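Local structure of translation initiation factor eIF-2B (Pyrococcus horikoshii, 1VB5) at residues 19-24 and 60-65. The protein probably catalyses the exchange of GDP for GTP on initiation factor 2, and probably belongs to the eIF-2B alpha/beta/delta subunit family. Residues are numbered along the deposited sequence; the frame is centred on the assembly and turned at random.
Sequences KGASWL and PSMASL
Met62 reaches across to the first turn of helix 21-38 and sets its thioether tip between Ala21 and Leu24. Its CG stands anti to the carbonyl carbon (chi1 -71°), and beyond CG the extended chain is a ridge whose end fills a notch walled by Ala21 CA and CB, Leu24 CD1 and the Gly20-Ala21 backbone. SD sits in the angle between Ala21 CA, 3.4 Å away, and Leu24 CD1, a tight 3.3 Å; the leucine and methionine side chains cross at about a right angle. Met62 CE continues toward the helix start, 3.4 Å from Ala21 N and 3.9 Å from Gly20 C, at the N-cap. An alanine in place of Met62 would probably open a gap beside Ala21 and leave the Leu24 side chain without its sulfur and methyl neighbours, freer to turn. Ser64 flanks the methionine, its OG 4.2 Å from Ala21 CB. Next in the chain, Leu65 brings CD2 to 4.0 Å from Leu24 O. No hydrogen bond spans this buried contact, which joins helix 21-38 to the start of helix 63-71 within the helical N-terminal part. Leu24 also touches Met13 of helix 4-14, Leu65 packs on Val55 and Val58 of helix 41-58, and Met62 rests on Asp186, just before strand 187-188.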
loop_
_atom_site.group_PDB
_atom_site.type_symbol
_atom_site.label_atom_id
_atom_site.label_comp_id
_atom_site.label_asym_id
_atom_site.label_seq_id
_atom_site.Cartn_x
_atom_site.Cartn_y
_atom_site.Cartn_z
ATOM N N LYS B 19 12.935 -13.882 -4.892
ATOM C CA LYS B 19 12.462 -14.664 -6.030
ATOM C C LYS B 19 11.105 -15.263 -5.661
ATOM O O LYS B 19 10.886 -15.659 -4.513
ATOM C CB LYS B 19 13.466 -15.770 -6.363
ATOM C CG LYS B 19 14.751 -15.264 -7.004
ATOM C CD LYS B 19 14.470 -14.620 -8.358
ATOM C CE LYS B 19 15.752 -14.147 -9.042
ATOM N NZ LYS B 19 15.492 -13.504 -10.369
ATOM N N GLY B 20 10.195 -15.330 -6.630
ATOM C CA GLY B 20 8.868 -15.850 -6.352
ATOM C C GLY B 20 8.558 -17.281 -6.749
ATOM O O GLY B 20 9.424 -18.154 -6.723
ATOM N N ALA B 21 7.298 -17.510 -7.111
ATOM C CA ALA B 21 6.810 -18.824 -7.512
ATOM C C ALA B 21 7.804 -19.601 -8.377
ATOM O O ALA B 21 8.360 -20.607 -7.942
ATOM C CB ALA B 21 5.482 -18.675 -8.249
ATOM N N SER B 22 8.019 -19.128 -9.599
ATOM C CA SER B 22 8.935 -19.774 -10.532
ATOM C C SER B 22 10.182 -20.360 -9.865
ATOM O O SER B 22 10.439 -21.558 -9.966
ATOM C CB SER B 22 9.351 -18.782 -11.619
ATOM O OG SER B 22 10.317 -19.354 -12.480
ATOM N N TRP B 23 10.953 -19.518 -9.181
ATOM C CA TRP B 23 12.171 -19.975 -8.518
ATOM C C TRP B 23 11.904 -21.134 -7.558
ATOM O O TRP B 23 12.621 -22.138 -7.576
ATOM C CB TRP B 23 12.827 -18.830 -7.748
ATOM C CG TRP B 23 14.147 -19.207 -7.127
ATOM C CD1 TRP B 23 15.367 -19.219 -7.740
ATOM C CD2 TRP B 23 14.369 -19.650 -5.781
ATOM N NE1 TRP B 23 16.336 -19.642 -6.859
ATOM C CE2 TRP B 23 15.752 -19.913 -5.651
ATOM C CE3 TRP B 23 13.534 -19.852 -4.671
ATOM C CZ2 TRP B 23 16.320 -20.367 -4.454
ATOM C CZ3 TRP B 23 14.101 -20.305 -3.480
ATOM C CH2 TRP B 23 15.482 -20.556 -3.384
ATOM N N LEU B 24 10.884 -20.988 -6.713
ATOM C CA LEU B 24 10.541 -22.034 -5.755
ATOM C C LEU B 24 10.227 -23.334 -6.468
ATOM O O LEU B 24 10.616 -24.412 -6.014
ATOM C CB LEU B 24 9.330 -21.631 -4.909
ATOM C CG LEU B 24 9.552 -20.653 -3.757
ATOM C CD1 LEU B 24 8.245 -20.491 -3.000
ATOM C CD2 LEU B 24 10.638 -21.171 -2.823
ATOM N N PRO B 60 1.675 -22.811 0.825
ATOM C CA PRO B 60 0.358 -23.253 0.358
ATOM C C PRO B 60 -0.339 -22.238 -0.552
ATOM O O PRO B 60 -1.408 -22.523 -1.091
ATOM C CB PRO B 60 -0.410 -23.486 1.658
ATOM C CG PRO B 60 0.673 -23.870 2.627
ATOM C CD PRO B 60 1.758 -22.875 2.295
ATOM N N SER B 61 0.263 -21.060 -0.719
ATOM C CA SER B 61 -0.313 -20.020 -1.574
ATOM C C SER B 61 0.154 -20.142 -3.026
ATOM O O SER B 61 -0.362 -19.458 -3.907
ATOM C CB SER B 61 0.051 -18.621 -1.051
ATOM O OG SER B 61 -0.544 -18.355 0.211
ATOM N N MET B 62 1.135 -21.005 -3.272
ATOM C CA MET B 62 1.658 -21.181 -4.622
ATOM C C MET B 62 1.211 -22.492 -5.256
ATOM O O MET B 62 1.620 -23.578 -4.839
ATOM C CB MET B 62 3.185 -21.095 -4.614
ATOM C CG MET B 62 3.708 -19.691 -4.359
ATOM S SD MET B 62 5.498 -19.585 -4.487
ATOM C CE MET B 62 5.776 -17.847 -4.089
ATOM N N ALA B 63 0.367 -22.371 -6.273
ATOM C CA ALA B 63 -0.168 -23.526 -6.978
ATOM C C ALA B 63 0.904 -24.310 -7.727
ATOM O O ALA B 63 0.731 -25.493 -7.999
ATOM C CB ALA B 63 -1.252 -23.077 -7.951
ATOM N N SER B 64 2.007 -23.650 -8.060
ATOM C CA SER B 64 3.078 -24.308 -8.792
ATOM C C SER B 64 3.634 -25.476 -7.985
ATOM O O SER B 64 3.966 -26.522 -8.543
ATOM C CB SER B 64 4.195 -23.315 -9.116
ATOM O OG SER B 64 4.807 -22.837 -7.934
ATOM N N LEU B 65 3.722 -25.303 -6.670
ATOM C CA LEU B 65 4.234 -26.361 -5.813
ATOM C C LEU B 65 3.269 -27.542 -5.776
ATOM O O LEU B 65 3.688 -28.700 -5.819
ATOM C CB LEU B 65 4.477 -25.825 -4.400
ATOM C CG LEU B 65 5.504 -24.692 -4.335
ATOM C CD1 LEU B 65 5.683 -24.238 -2.893
ATOM C CD2 LEU B 65 6.828 -25.173 -4.912
#